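Local atomic coordinates of PUA domain-containing protein (Archaeoglobus fulgidus DSM 4304, PDB entry 2Q07), a protein that is of uncharacterised function but, as part of a longer protein, probably binds RNA and takes part in archaeosine tRNA modification. Residues A[140-145]-A[157-162]; A[42-47]-A[51-56]; A[63-68]-A[126-131]. All blocks are in the same frame, centred on the assembly; numbering follows the deposited sequence.

Contact 1. Residues A[140-145]-A[157-162]; sequences VYTAEK and KQEIES
Thr142 and Val140 both pack against the side chain of Glu159, and they do so mainly through methyl groups. The shortest approach, 3.6 Å, is between Thr142 CG2 and Glu159 CG. Val140 CG2 lies 3.9 Å from Glu159 OE1. One glutamate therefore serves two neighbours with different parts of its chain: the CG methylene meets the threonine methyl, while a carboxylate oxygen meets the valine. The bend of the Glu159 chain at chi2 (-56°) turns the carboxylate toward the valine instead of straight out from the helix. Across this junction the backbones stay well separated, the nearest CA atoms, those of Thr142 and Glu159, being 8.1 Å apart. The arrangement is strand-against-helix packing at the rim of an alpha/beta sheet: strand 138-141 is an edge strand, parallel to its neighbour 115-118, and helix 150-160, which follows it in the chain, folds back over one face. Tyr141, pointing away from that helix, serves the other face, where its ring makes a cation-pi contact with Arg125. In the next shell, Glu159 OE1 forms a salt bridge with Lys115, which probably steadies the charge beside the valine methyls, and Thr142 OG1 is hydrogen-bonded to His119 ND1, which helps to fix the rotation that presents CG2 to the glutamate.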
ATOM      1  N   VAL A 140      -4.948 -11.912 -21.654  1.00 21.78           N
ATOM      2  CA  VAL A 140      -5.513 -11.265 -22.829  1.00 20.76           C
ATOM      3  C   VAL A 140      -4.959  -9.850 -22.969  1.00 19.99           C
ATOM      4  O   VAL A 140      -4.762  -9.157 -21.973  1.00 21.68           O
ATOM      5  CB  VAL A 140      -7.053 -11.187 -22.720  1.00 20.92           C
ATOM      6  CG1 VAL A 140      -7.644 -12.600 -22.673  1.00 23.21           C
ATOM      7  CG2 VAL A 140      -7.442 -10.418 -21.460  1.00 19.72           C
ATOM      8  N   TYR A 141      -4.707  -9.424 -24.203  1.00 19.36           N
ATOM      9  CA  TYR A 141      -4.187  -8.084 -24.456  1.00 19.94           C
ATOM     10  C   TYR A 141      -5.293  -7.236 -25.081  1.00 20.65           C
ATOM     11  O   TYR A 141      -5.891  -7.623 -26.081  1.00 21.52           O
ATOM     12  CB  TYR A 141      -2.964  -8.162 -25.367  1.00 18.68           C
ATOM     13  CG  TYR A 141      -1.855  -9.003 -24.780  1.00 19.04           C
ATOM     14  CD1 TYR A 141      -1.905 -10.395 -24.848  1.00 18.86           C
ATOM     15  CD2 TYR A 141      -0.797  -8.412 -24.082  1.00 14.51           C
ATOM     16  CE1 TYR A 141      -0.943 -11.180 -24.237  1.00 15.13           C
ATOM     17  CE2 TYR A 141       0.174  -9.193 -23.462  1.00 18.55           C
ATOM     18  CZ  TYR A 141       0.096 -10.574 -23.541  1.00 19.17           C
ATOM     19  OH  TYR A 141       1.036 -11.355 -22.912  1.00 16.57           O
ATOM     20  N   THR A 142      -5.562  -6.080 -24.489  1.00 20.71           N
ATOM     21  CA  THR A 142      -6.644  -5.222 -24.962  1.00 22.31           C
ATOM     22  C   THR A 142      -6.229  -3.889 -25.574  1.00 25.26           C
ATOM     23  O   THR A 142      -7.079  -3.120 -26.024  1.00 26.69           O
ATOM     24  CB  THR A 142      -7.630  -4.934 -23.810  1.00 22.06           C
ATOM     25  OG1 THR A 142      -6.901  -4.485 -22.661  1.00 23.04           O
ATOM     26  CG2 THR A 142      -8.413  -6.195 -23.442  1.00 22.23           C
ATOM     27  N   ALA A 143      -4.932  -3.614 -25.601  1.00 26.19           N
ATOM     28  CA  ALA A 143      -4.456  -2.351 -26.141  1.00 29.84           C
ATOM     29  C   ALA A 143      -3.366  -2.484 -27.207  1.00 32.29           C
ATOM     30  O   ALA A 143      -2.372  -3.187 -27.026  1.00 33.12           O
ATOM     31  CB  ALA A 143      -3.960  -1.473 -25.005  1.00 25.81           C
ATOM     32  N   GLU A 144      -3.576  -1.803 -28.326  1.00 37.00           N
ATOM     33  CA  GLU A 144      -2.610  -1.796 -29.417  1.00 40.37           C
ATOM     34  C   GLU A 144      -2.459  -0.347 -29.873  1.00 41.84           C
ATOM     35  O   GLU A 144      -3.367   0.215 -30.485  1.00 44.26           O
ATOM     36  CB  GLU A 144      -3.091  -2.676 -30.582  1.00 42.62           C
ATOM     37  CG  GLU A 144      -4.376  -2.219 -31.253  1.00 46.52           C
ATOM     38  CD  GLU A 144      -4.734  -3.066 -32.467  1.00 49.47           C
ATOM     39  OE1 GLU A 144      -5.699  -2.718 -33.181  1.00 49.37           O
ATOM     40  OE2 GLU A 144      -4.051  -4.085 -32.707  1.00 50.93           O
ATOM     41  N   LYS A 145      -1.320   0.256 -29.549  1.00 41.31           N
ATOM     42  CA  LYS A 145      -1.021   1.644 -29.910  1.00 40.78           C
ATOM     43  C   LYS A 145      -1.449   2.663 -28.861  1.00 38.40           C
ATOM     44  O   LYS A 145      -0.636   3.452 -28.395  1.00 39.79           O
ATOM     45  CB  LYS A 145      -1.683   2.040 -31.238  1.00 42.50           C
ATOM     46  CG  LYS A 145      -1.235   1.256 -32.461  1.00 45.38           C
ATOM     47  CD  LYS A 145      -1.947   1.776 -33.708  1.00 46.41           C
ATOM     48  CE  LYS A 145      -1.504   1.045 -34.963  1.00 46.81           C
ATOM     49  NZ  LYS A 145      -2.154   1.620 -36.174  1.00 46.04           N
ATOM     50  N   LYS A 157     -13.676  -3.203 -22.173  1.00 16.53           N
ATOM     51  CA  LYS A 157     -15.009  -3.444 -21.628  1.00 19.02           C
ATOM     52  C   LYS A 157     -15.446  -4.889 -21.855  1.00 18.16           C
ATOM     53  O   LYS A 157     -16.071  -5.514 -20.998  1.00 14.44           O
ATOM     54  CB  LYS A 157     -16.036  -2.523 -22.287  1.00 20.10           C
ATOM     55  CG  LYS A 157     -15.910  -1.068 -21.907  1.00 25.22           C
ATOM     56  CD  LYS A 157     -16.967  -0.251 -22.628  1.00 27.97           C
ATOM     57  CE  LYS A 157     -16.864   1.222 -22.285  1.00 30.08           C
ATOM     58  NZ  LYS A 157     -17.832   2.007 -23.088  1.00 31.96           N
ATOM     59  N   GLN A 158     -15.102  -5.427 -23.015  1.00 19.54           N
ATOM     60  CA  GLN A 158     -15.507  -6.782 -23.329  1.00 23.12           C
ATOM     61  C   GLN A 158     -14.791  -7.853 -22.527  1.00 22.21           C
ATOM     62  O   GLN A 158     -15.188  -9.011 -22.562  1.00 26.10           O
ATOM     63  CB  GLN A 158     -15.393  -7.017 -24.838  1.00 20.37           C
ATOM     64  CG  GLN A 158     -16.604  -6.432 -25.560  1.00 21.28           C
ATOM     65  CD  GLN A 158     -16.486  -6.416 -27.071  1.00 22.89           C
ATOM     66  OE1 GLN A 158     -15.959  -7.353 -27.683  1.00 20.92           O
ATOM     67  NE2 GLN A 158     -17.001  -5.348 -27.686  1.00 20.33           N
ATOM     68  N   GLU A 159     -13.754  -7.456 -21.789  1.00 22.72           N
ATOM     69  CA  GLU A 159     -12.985  -8.383 -20.955  1.00 22.96           C
ATOM     70  C   GLU A 159     -13.249  -8.229 -19.455  1.00 21.61           C
ATOM     71  O   GLU A 159     -13.109  -9.191 -18.715  1.00 22.13           O
ATOM     72  CB  GLU A 159     -11.474  -8.200 -21.163  1.00 21.87           C
ATOM     73  CG  GLU A 159     -10.922  -8.603 -22.522  1.00 22.85           C
ATOM     74  CD  GLU A 159     -11.239 -10.034 -22.894  1.00 22.55           C
ATOM     75  OE1 GLU A 159     -11.310 -10.898 -21.993  1.00 25.72           O
ATOM     76  OE2 GLU A 159     -11.406 -10.300 -24.099  1.00 28.29           O
ATOM     77  N   ILE A 160     -13.617  -7.031 -19.004  1.00 23.10           N
ATOM     78  CA  ILE A 160     -13.823  -6.805 -17.572  1.00 25.45           C
ATOM     79  C   ILE A 160     -15.198  -6.291 -17.149  1.00 28.80           C
ATOM     80  O   ILE A 160     -15.395  -5.941 -15.981  1.00 28.33           O
ATOM     81  CB  ILE A 160     -12.761  -5.817 -17.000  1.00 21.55           C
ATOM     82  CG1 ILE A 160     -12.979  -4.415 -17.577  1.00 19.05           C
ATOM     83  CG2 ILE A 160     -11.353  -6.305 -17.327  1.00 21.30           C
ATOM     84  CD1 ILE A 160     -12.117  -3.335 -16.927  1.00 14.25           C
ATOM     85  N   GLU A 161     -16.142  -6.238 -18.086  1.00 33.55           N
ATOM     86  CA  GLU A 161     -17.494  -5.762 -17.788  1.00 37.10           C
ATOM     87  C   GLU A 161     -18.017  -6.474 -16.536  1.00 37.28           C
ATOM     88  O   GLU A 161     -17.985  -7.697 -16.465  1.00 35.30           O
ATOM     89  CB  GLU A 161     -18.423  -6.055 -18.972  1.00 40.93           C
ATOM     90  CG  GLU A 161     -19.568  -5.066 -19.136  1.00 45.29           C
ATOM     91  CD  GLU A 161     -19.105  -3.725 -19.682  1.00 48.10           C
ATOM     92  OE1 GLU A 161     -18.144  -3.156 -19.114  1.00 48.65           O
ATOM     93  OE2 GLU A 161     -19.701  -3.240 -20.675  1.00 47.14           O
ATOM     94  N   SER A 162     -18.492  -5.713 -15.552  1.00 38.69           N
ATOM     95  CA  SER A 162     -18.999  -6.313 -14.315  1.00 42.06           C
ATOM     96  C   SER A 162     -20.311  -5.700 -13.834  1.00 42.85           C
ATOM     97  O   SER A 162     -20.593  -4.528 -14.076  1.00 43.60           O
ATOM     98  CB  SER A 162     -17.953  -6.202 -13.207  1.00 41.98           C
ATOM     99  OG  SER A 162     -17.684  -4.844 -12.918  1.00 46.33           O
TER

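Contact 2. Residues A[42-47]-A[51-56]; sequences PYLTSR and ALRSKV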
ATOM      1  N   PRO A  42       0.054   9.998  -6.882  1.00 20.38           N
ATOM      2  CA  PRO A  42      -0.175   8.551  -6.996  1.00 18.15           C
ATOM      3  C   PRO A  42      -0.951   8.281  -8.283  1.00 18.09           C
ATOM      4  O   PRO A  42      -1.810   9.071  -8.661  1.00 18.47           O
ATOM      5  CB  PRO A  42      -0.969   8.227  -5.733  1.00 18.89           C
ATOM      6  CG  PRO A  42      -1.740   9.483  -5.488  1.00 21.70           C
ATOM      7  CD  PRO A  42      -0.699  10.559  -5.746  1.00 20.29           C
ATOM      8  N   TYR A  43      -0.643   7.170  -8.945  1.00 18.89           N
ATOM      9  CA  TYR A  43      -1.257   6.817 -10.225  1.00 17.94           C
ATOM     10  C   TYR A  43      -2.754   7.052 -10.427  1.00 17.73           C
ATOM     11  O   TYR A  43      -3.178   7.436 -11.520  1.00 17.61           O
ATOM     12  CB  TYR A  43      -0.951   5.360 -10.554  1.00 17.34           C
ATOM     13  CG  TYR A  43       0.514   5.009 -10.444  1.00 21.41           C
ATOM     14  CD1 TYR A  43       0.927   3.934  -9.659  1.00 21.17           C
ATOM     15  CD2 TYR A  43       1.485   5.728 -11.147  1.00 20.50           C
ATOM     16  CE1 TYR A  43       2.274   3.576  -9.573  1.00 24.00           C
ATOM     17  CE2 TYR A  43       2.849   5.372 -11.069  1.00 21.02           C
ATOM     18  CZ  TYR A  43       3.226   4.295 -10.278  1.00 24.38           C
ATOM     19  OH  TYR A  43       4.547   3.924 -10.179  1.00 25.78           O
ATOM     20  N   LEU A  44      -3.555   6.829  -9.395  1.00 16.45           N
ATOM     21  CA  LEU A  44      -5.000   7.001  -9.534  1.00 18.04           C
ATOM     22  C   LEU A  44      -5.446   8.431  -9.870  1.00 18.98           C
ATOM     23  O   LEU A  44      -6.542   8.634 -10.400  1.00 20.12           O
ATOM     24  CB  LEU A  44      -5.709   6.528  -8.264  1.00 18.53           C
ATOM     25  CG  LEU A  44      -7.219   6.349  -8.336  1.00 18.49           C
ATOM     26  CD1 LEU A  44      -7.580   5.350  -9.437  1.00 16.12           C
ATOM     27  CD2 LEU A  44      -7.727   5.862  -6.972  1.00 22.03           C
ATOM     28  N   THR A  45      -4.610   9.414  -9.564  1.00 17.99           N
ATOM     29  CA  THR A  45      -4.947  10.806  -9.849  1.00 18.15           C
ATOM     30  C   THR A  45      -4.423  11.266 -11.214  1.00 20.61           C
ATOM     31  O   THR A  45      -4.628  12.417 -11.597  1.00 22.16           O
ATOM     32  CB  THR A  45      -4.353  11.765  -8.797  1.00 19.95           C
ATOM     33  OG1 THR A  45      -2.938  11.858  -8.995  1.00 14.29           O
ATOM     34  CG2 THR A  45      -4.632  11.261  -7.380  1.00 18.92           C
ATOM     35  N   SER A  46      -3.738  10.386 -11.941  1.00 18.98           N
ATOM     36  CA  SER A  46      -3.203  10.757 -13.253  1.00 18.58           C
ATOM     37  C   SER A  46      -4.313  10.925 -14.295  1.00 20.25           C
ATOM     38  O   SER A  46      -5.370  10.310 -14.201  1.00 17.16           O
ATOM     39  CB  SER A  46      -2.223   9.695 -13.753  1.00 21.57           C
ATOM     40  OG  SER A  46      -2.918   8.534 -14.184  1.00 20.96           O
ATOM     41  N   ARG A  47      -4.067  11.752 -15.303  1.00 20.84           N
ATOM     42  CA  ARG A  47      -5.068  11.952 -16.340  1.00 22.46           C
ATOM     43  C   ARG A  47      -5.405  10.653 -17.068  1.00 20.80           C
ATOM     44  O   ARG A  47      -6.565  10.382 -17.346  1.00 23.17           O
ATOM     45  CB  ARG A  47      -4.598  13.004 -17.342  1.00 22.88           C
ATOM     46  CG  ARG A  47      -5.249  14.355 -17.142  1.00 24.04           C
ATOM     47  CD  ARG A  47      -4.853  15.284 -18.261  1.00 24.30           C
ATOM     48  NE  ARG A  47      -3.712  16.117 -17.920  1.00 24.49           N
ATOM     49  CZ  ARG A  47      -2.953  16.738 -18.816  1.00 24.22           C
ATOM     50  NH1 ARG A  47      -3.210  16.601 -20.111  1.00 24.01           N
ATOM     51  NH2 ARG A  47      -1.964  17.523 -18.418  1.00 21.59           N
ATOM     52  N   ALA A  51      -9.068   9.118 -17.008  1.00 19.51           N
ATOM     53  CA  ALA A  51      -9.790   9.031 -18.278  1.00 20.87           C
ATOM     54  C   ALA A  51     -10.292   7.606 -18.489  1.00 23.10           C
ATOM     55  O   ALA A  51     -11.443   7.388 -18.869  1.00 24.89           O
ATOM     56  CB  ALA A  51      -8.882   9.444 -19.434  1.00 21.54           C
ATOM     57  N   LEU A  52      -9.417   6.636 -18.246  1.00 23.03           N
ATOM     58  CA  LEU A  52      -9.771   5.230 -18.394  1.00 24.56           C
ATOM     59  C   LEU A  52     -10.944   4.837 -17.501  1.00 24.41           C
ATOM     60  O   LEU A  52     -11.945   4.304 -17.971  1.00 24.44           O
ATOM     61  CB  LEU A  52      -8.568   4.354 -18.049  1.00 26.41           C
ATOM     62  CG  LEU A  52      -7.843   3.719 -19.227  1.00 30.67           C
ATOM     63  CD1 LEU A  52      -6.603   2.974 -18.734  1.00 32.43           C
ATOM     64  CD2 LEU A  52      -8.801   2.777 -19.945  1.00 29.58           C
ATOM     65  N   ARG A  53     -10.811   5.101 -16.206  1.00 25.92           N
ATOM     66  CA  ARG A  53     -11.862   4.763 -15.255  1.00 26.68           C
ATOM     67  C   ARG A  53     -13.125   5.571 -15.497  1.00 25.34           C
ATOM     68  O   ARG A  53     -14.187   5.280 -14.941  1.00 26.80           O
ATOM     69  CB  ARG A  53     -11.353   4.969 -13.830  1.00 25.29           C
ATOM     70  CG  ARG A  53     -10.319   3.928 -13.451  1.00 27.36           C
ATOM     71  CD  ARG A  53      -9.685   4.187 -12.104  1.00 26.43           C
ATOM     72  NE  ARG A  53      -9.485   2.927 -11.397  1.00 30.12           N
ATOM     73  CZ  ARG A  53     -10.396   2.371 -10.602  1.00 29.70           C
ATOM     74  NH1 ARG A  53     -11.557   2.974 -10.411  1.00 31.22           N
ATOM     75  NH2 ARG A  53     -10.156   1.207 -10.019  1.00 31.04           N
ATOM     76  N   SER A  54     -13.003   6.586 -16.338  1.00 25.63           N
ATOM     77  CA  SER A  54     -14.134   7.434 -16.677  1.00 24.65           C
ATOM     78  C   SER A  54     -14.960   6.787 -17.797  1.00 24.85           C
ATOM     79  O   SER A  54     -16.192   6.905 -17.838  1.00 23.15           O
ATOM     80  CB  SER A  54     -13.634   8.805 -17.126  1.00 26.20           C
ATOM     81  OG  SER A  54     -14.710   9.606 -17.563  1.00 30.24           O
ATOM     82  N   LYS A  55     -14.272   6.089 -18.693  1.00 22.97           N
ATOM     83  CA  LYS A  55     -14.915   5.435 -19.817  1.00 25.51           C
ATOM     84  C   LYS A  55     -15.321   3.986 -19.559  1.00 24.64           C
ATOM     85  O   LYS A  55     -16.076   3.399 -20.341  1.00 25.25           O
ATOM     86  CB  LYS A  55     -14.008   5.514 -21.047  1.00 28.88           C
ATOM     87  CG  LYS A  55     -14.047   6.865 -21.762  1.00 32.31           C
ATOM     88  CD  LYS A  55     -13.677   8.022 -20.839  1.00 37.46           C
ATOM     89  CE  LYS A  55     -13.765   9.359 -21.563  1.00 38.99           C
ATOM     90  NZ  LYS A  55     -12.880   9.399 -22.766  1.00 41.36           N
ATOM     91  N   VAL A  56     -14.837   3.410 -18.463  1.00 22.96           N
ATOM     92  CA  VAL A  56     -15.167   2.033 -18.124  1.00 22.33           C
ATOM     93  C   VAL A  56     -15.164   1.797 -16.611  1.00 22.22           C
ATOM     94  O   VAL A  56     -14.208   2.155 -15.915  1.00 19.95           O
ATOM     95  CB  VAL A  56     -14.180   1.050 -18.811  1.00 22.08           C
ATOM     96  CG1 VAL A  56     -12.766   1.331 -18.360  1.00 25.10           C
ATOM     97  CG2 VAL A  56     -14.564  -0.373 -18.510  1.00 21.13           C
TER
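Ala51 meets Arg47 through the backbone: its N donates to Arg47 O at 2.8 Å with an N-H...O angle of 160°, an i to i+4 bond in the first turn of helix 47-55. Ahead of that turn Ser46 occupies the N-cap, its OG hydrogen-bonded to His49 N and also donating to Tyr43 O at 2.9 Å. Further along, Arg53 reaches back to the 3-10 turn at 43-45, where its CD lies 3.6 Å from Leu44 CD1 and its NE 3.7 Å from the same Leu44 methyl. The two side chains meet at about a right angle. Leu44 brings this methyl over because its CG stands anti to the backbone N (chi1 -167°), while a turn at chi3 carries the guanidinium onward to a salt bridge between Arg53 NH2 and Glu62 OE1. Leu168 of helix 168-181 touches both Leu44 and Arg53. Taken together, this is a serine-capped helix start, with a short 3-10 turn leading in from the loop after strand 31-36, within a strand-loop-helix unit of an alpha/beta domain.

Contact 3. Residues A[63-68]-A[126-131]; sequences IIISSP and KVVERV
Val127 and Val128, the two residues that meet Ile65, lie on a helical turn spanned by the bond from Arg130 N to Lys126 O, at 3.2 Å. Toward the sheet, the interaction is purely apolar. Ile65 CD1 comes within 3.7 Å of Val128 CG2, and its other branch, Ile65 CG2, lies a looser 4.5 Å from Val127 CG1. Extension of the isoleucine at chi2 (173°) carries CD1 out to Val128, the two side chains crossing at about a right angle. The branched isoleucine thus addresses two consecutive helix residues, with Ile65 CA 8.7 Å from Val127 CA. Backbone hydrogen bonds pair strand 61-65 with strand 31-36, including one between Ile65 and Leu35. Val128 also packs on Leu34 and Val139, so its contacts span several strands, while Val127 leans on Trp92. This is helix-on-sheet packing, helix 123-132 being the connection between parallel strands 115-118 and 138-141 and packing on one face of the sheet. All three touching residues are buried and bring only hydrocarbon to each other, which implies that this junction relies on non-directional dispersion and the hydrophobic effect, with polar pairing on the flank facing helix 94-111, where Arg130 forms a salt bridge with Glu94.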
ATOM      1  N   ILE A  63      -3.036  -3.582 -11.212  1.00 15.68           N
ATOM      2  CA  ILE A  63      -1.620  -3.580 -10.913  1.00 18.11           C
ATOM      3  C   ILE A  63      -1.006  -2.631 -11.925  1.00 18.44           C
ATOM      4  O   ILE A  63      -1.230  -2.764 -13.125  1.00 17.79           O
ATOM      5  CB  ILE A  63      -1.003  -4.982 -11.053  1.00 16.96           C
ATOM      6  CG1 ILE A  63      -1.548  -5.899  -9.950  1.00 18.07           C
ATOM      7  CG2 ILE A  63       0.520  -4.889 -10.995  1.00 15.20           C
ATOM      8  CD1 ILE A  63      -1.049  -7.313 -10.023  1.00 18.54           C
ATOM      9  N   ILE A  64      -0.262  -1.648 -11.432  1.00 18.04           N
ATOM     10  CA  ILE A  64       0.395  -0.688 -12.303  1.00 18.71           C
ATOM     11  C   ILE A  64       1.824  -1.156 -12.576  1.00 18.73           C
ATOM     12  O   ILE A  64       2.604  -1.355 -11.642  1.00 18.11           O
ATOM     13  CB  ILE A  64       0.445   0.725 -11.650  1.00 18.86           C
ATOM     14  CG1 ILE A  64      -0.974   1.288 -11.519  1.00 18.52           C
ATOM     15  CG2 ILE A  64       1.337   1.660 -12.475  1.00 15.95           C
ATOM     16  CD1 ILE A  64      -1.735   0.778 -10.309  1.00 19.00           C
ATOM     17  N   ILE A  65       2.168  -1.345 -13.846  1.00 19.83           N
ATOM     18  CA  ILE A  65       3.521  -1.780 -14.191  1.00 21.20           C
ATOM     19  C   ILE A  65       4.429  -0.557 -14.324  1.00 23.62           C
ATOM     20  O   ILE A  65       4.111   0.397 -15.039  1.00 20.58           O
ATOM     21  CB  ILE A  65       3.557  -2.557 -15.530  1.00 20.22           C
ATOM     22  CG1 ILE A  65       2.708  -3.828 -15.431  1.00 18.77           C
ATOM     23  CG2 ILE A  65       4.997  -2.910 -15.889  1.00 22.14           C
ATOM     24  CD1 ILE A  65       2.545  -4.557 -16.746  1.00 19.33           C
ATOM     25  N   SER A  66       5.555  -0.597 -13.621  1.00 25.14           N
ATOM     26  CA  SER A  66       6.530   0.481 -13.657  1.00 28.12           C
ATOM     27  C   SER A  66       7.931  -0.126 -13.588  1.00 28.02           C
ATOM     28  O   SER A  66       8.106  -1.329 -13.799  1.00 28.28           O
ATOM     29  CB  SER A  66       6.308   1.428 -12.474  1.00 29.49           C
ATOM     30  OG  SER A  66       7.094   2.595 -12.607  1.00 29.57           O
ATOM     31  N   SER A  67       8.927   0.702 -13.299  1.00 28.96           N
ATOM     32  CA  SER A  67      10.301   0.227 -13.187  1.00 29.59           C
ATOM     33  C   SER A  67      11.067   1.058 -12.161  1.00 30.04           C
ATOM     34  O   SER A  67      11.129   2.283 -12.262  1.00 29.33           O
ATOM     35  CB  SER A  67      11.011   0.301 -14.539  1.00 32.25           C
ATOM     36  OG  SER A  67      12.338  -0.193 -14.430  1.00 32.13           O
ATOM     37  N   PRO A  68      11.679   0.395 -11.168  1.00 29.43           N
ATOM     38  CA  PRO A  68      11.694  -1.057 -10.970  1.00 29.73           C
ATOM     39  C   PRO A  68      10.451  -1.593 -10.267  1.00 29.63           C
ATOM     40  O   PRO A  68      10.286  -2.804 -10.128  1.00 29.34           O
ATOM     41  CB  PRO A  68      12.935  -1.286 -10.101  1.00 31.10           C
ATOM     42  CG  PRO A  68      13.562   0.101  -9.910  1.00 32.35           C
ATOM     43  CD  PRO A  68      12.443   1.061 -10.108  1.00 29.85           C
ATOM     44  N   LYS A 126       6.022  -6.516 -23.395  1.00 32.53           N
ATOM     45  CA  LYS A 126       7.156  -7.426 -23.328  1.00 31.36           C
ATOM     46  C   LYS A 126       7.270  -7.985 -21.916  1.00 29.48           C
ATOM     47  O   LYS A 126       7.571  -9.160 -21.729  1.00 31.21           O
ATOM     48  CB  LYS A 126       8.454  -6.709 -23.696  1.00 33.20           C
ATOM     49  CG  LYS A 126       8.607  -6.398 -25.173  1.00 35.08           C
ATOM     50  CD  LYS A 126       9.995  -5.834 -25.451  1.00 38.89           C
ATOM     51  CE  LYS A 126      10.262  -5.713 -26.943  1.00 39.65           C
ATOM     52  NZ  LYS A 126      11.641  -5.208 -27.211  1.00 42.27           N
ATOM     53  N   VAL A 127       7.037  -7.135 -20.919  1.00 27.16           N
ATOM     54  CA  VAL A 127       7.105  -7.573 -19.531  1.00 22.15           C
ATOM     55  C   VAL A 127       6.029  -8.638 -19.313  1.00 20.58           C
ATOM     56  O   VAL A 127       6.314  -9.735 -18.836  1.00 19.44           O
ATOM     57  CB  VAL A 127       6.865  -6.384 -18.562  1.00 22.59           C
ATOM     58  CG1 VAL A 127       6.599  -6.891 -17.157  1.00 19.95           C
ATOM     59  CG2 VAL A 127       8.080  -5.448 -18.566  1.00 19.21           C
ATOM     60  N   VAL A 128       4.794  -8.311 -19.685  1.00 18.49           N
ATOM     61  CA  VAL A 128       3.665  -9.225 -19.527  1.00 18.44           C
ATOM     62  C   VAL A 128       3.872 -10.513 -20.323  1.00 19.69           C
ATOM     63  O   VAL A 128       3.587 -11.621 -19.842  1.00 15.97           O
ATOM     64  CB  VAL A 128       2.355  -8.541 -19.976  1.00 20.69           C
ATOM     65  CG1 VAL A 128       1.170  -9.478 -19.782  1.00 21.75           C
ATOM     66  CG2 VAL A 128       2.159  -7.253 -19.187  1.00 18.22           C
ATOM     67  N   GLU A 129       4.376 -10.372 -21.542  1.00 19.64           N
ATOM     68  CA  GLU A 129       4.614 -11.536 -22.379  1.00 22.55           C
ATOM     69  C   GLU A 129       5.518 -12.538 -21.677  1.00 22.20           C
ATOM     70  O   GLU A 129       5.320 -13.743 -21.800  1.00 22.20           O
ATOM     71  CB  GLU A 129       5.212 -11.107 -23.722  1.00 25.98           C
ATOM     72  CG  GLU A 129       4.143 -10.655 -24.715  1.00 31.17           C
ATOM     73  CD  GLU A 129       4.722  -9.952 -25.920  1.00 33.29           C
ATOM     74  OE1 GLU A 129       5.725 -10.447 -26.471  1.00 36.09           O
ATOM     75  OE2 GLU A 129       4.171  -8.905 -26.320  1.00 35.38           O
ATOM     76  N   ARG A 130       6.496 -12.038 -20.924  1.00 22.90           N
ATOM     77  CA  ARG A 130       7.402 -12.908 -20.184  1.00 25.36           C
ATOM     78  C   ARG A 130       6.648 -13.718 -19.136  1.00 24.44           C
ATOM     79  O   ARG A 130       6.910 -14.903 -18.949  1.00 28.00           O
ATOM     80  CB  ARG A 130       8.479 -12.089 -19.468  1.00 27.98           C
ATOM     81  CG  ARG A 130       9.551 -11.491 -20.355  1.00 33.22           C
ATOM     82  CD  ARG A 130      10.436 -12.568 -20.990  1.00 35.34           C
ATOM     83  NE  ARG A 130      11.731 -12.023 -21.400  1.00 39.08           N
ATOM     84  CZ  ARG A 130      12.729 -11.761 -20.561  1.00 40.72           C
ATOM     85  NH1 ARG A 130      12.590 -12.002 -19.265  1.00 42.39           N
ATOM     86  NH2 ARG A 130      13.868 -11.248 -21.012  1.00 43.11           N
ATOM     87  N   VAL A 131       5.718 -13.065 -18.447  1.00 23.62           N
ATOM     88  CA  VAL A 131       4.933 -13.703 -17.392  1.00 22.62           C
ATOM     89  C   VAL A 131       3.851 -14.649 -17.914  1.00 22.42           C
ATOM     90  O   VAL A 131       3.604 -15.711 -17.332  1.00 21.13           O
ATOM     91  CB  VAL A 131       4.241 -12.652 -16.499  1.00 21.83           C
ATOM     92  CG1 VAL A 131       3.480 -13.344 -15.387  1.00 22.73           C
ATOM     93  CG2 VAL A 131       5.269 -11.678 -15.927  1.00 19.87           C
TER

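Overall arrangement
All three contacts belong to the UDG-like part of this crystallised fragment, whose parallel strands run 61-65, 31-36, 115-118, 138-141, an order consistent with the uracil-DNA glycosylase fold. Contacts 1 and 2 meet on one face of the sheet: their centres are about 15 Å apart, and Lys157 CG packs 3.7 Å from Val56 CG2. Contact 3 lies on the other face. It is about 17 Å from contact 1, centre to centre, and is linked to it through Tyr141, whose OH is 3.7 Å from Val128 CG1. Contacts 2 and 3, about 19 Å apart between centres, touch where Tyr43 CE1 lies 3.6 Å from Ile64 CG2. Helices 47-55 and 150-160 share one face, and helix 123-132 lies on the other.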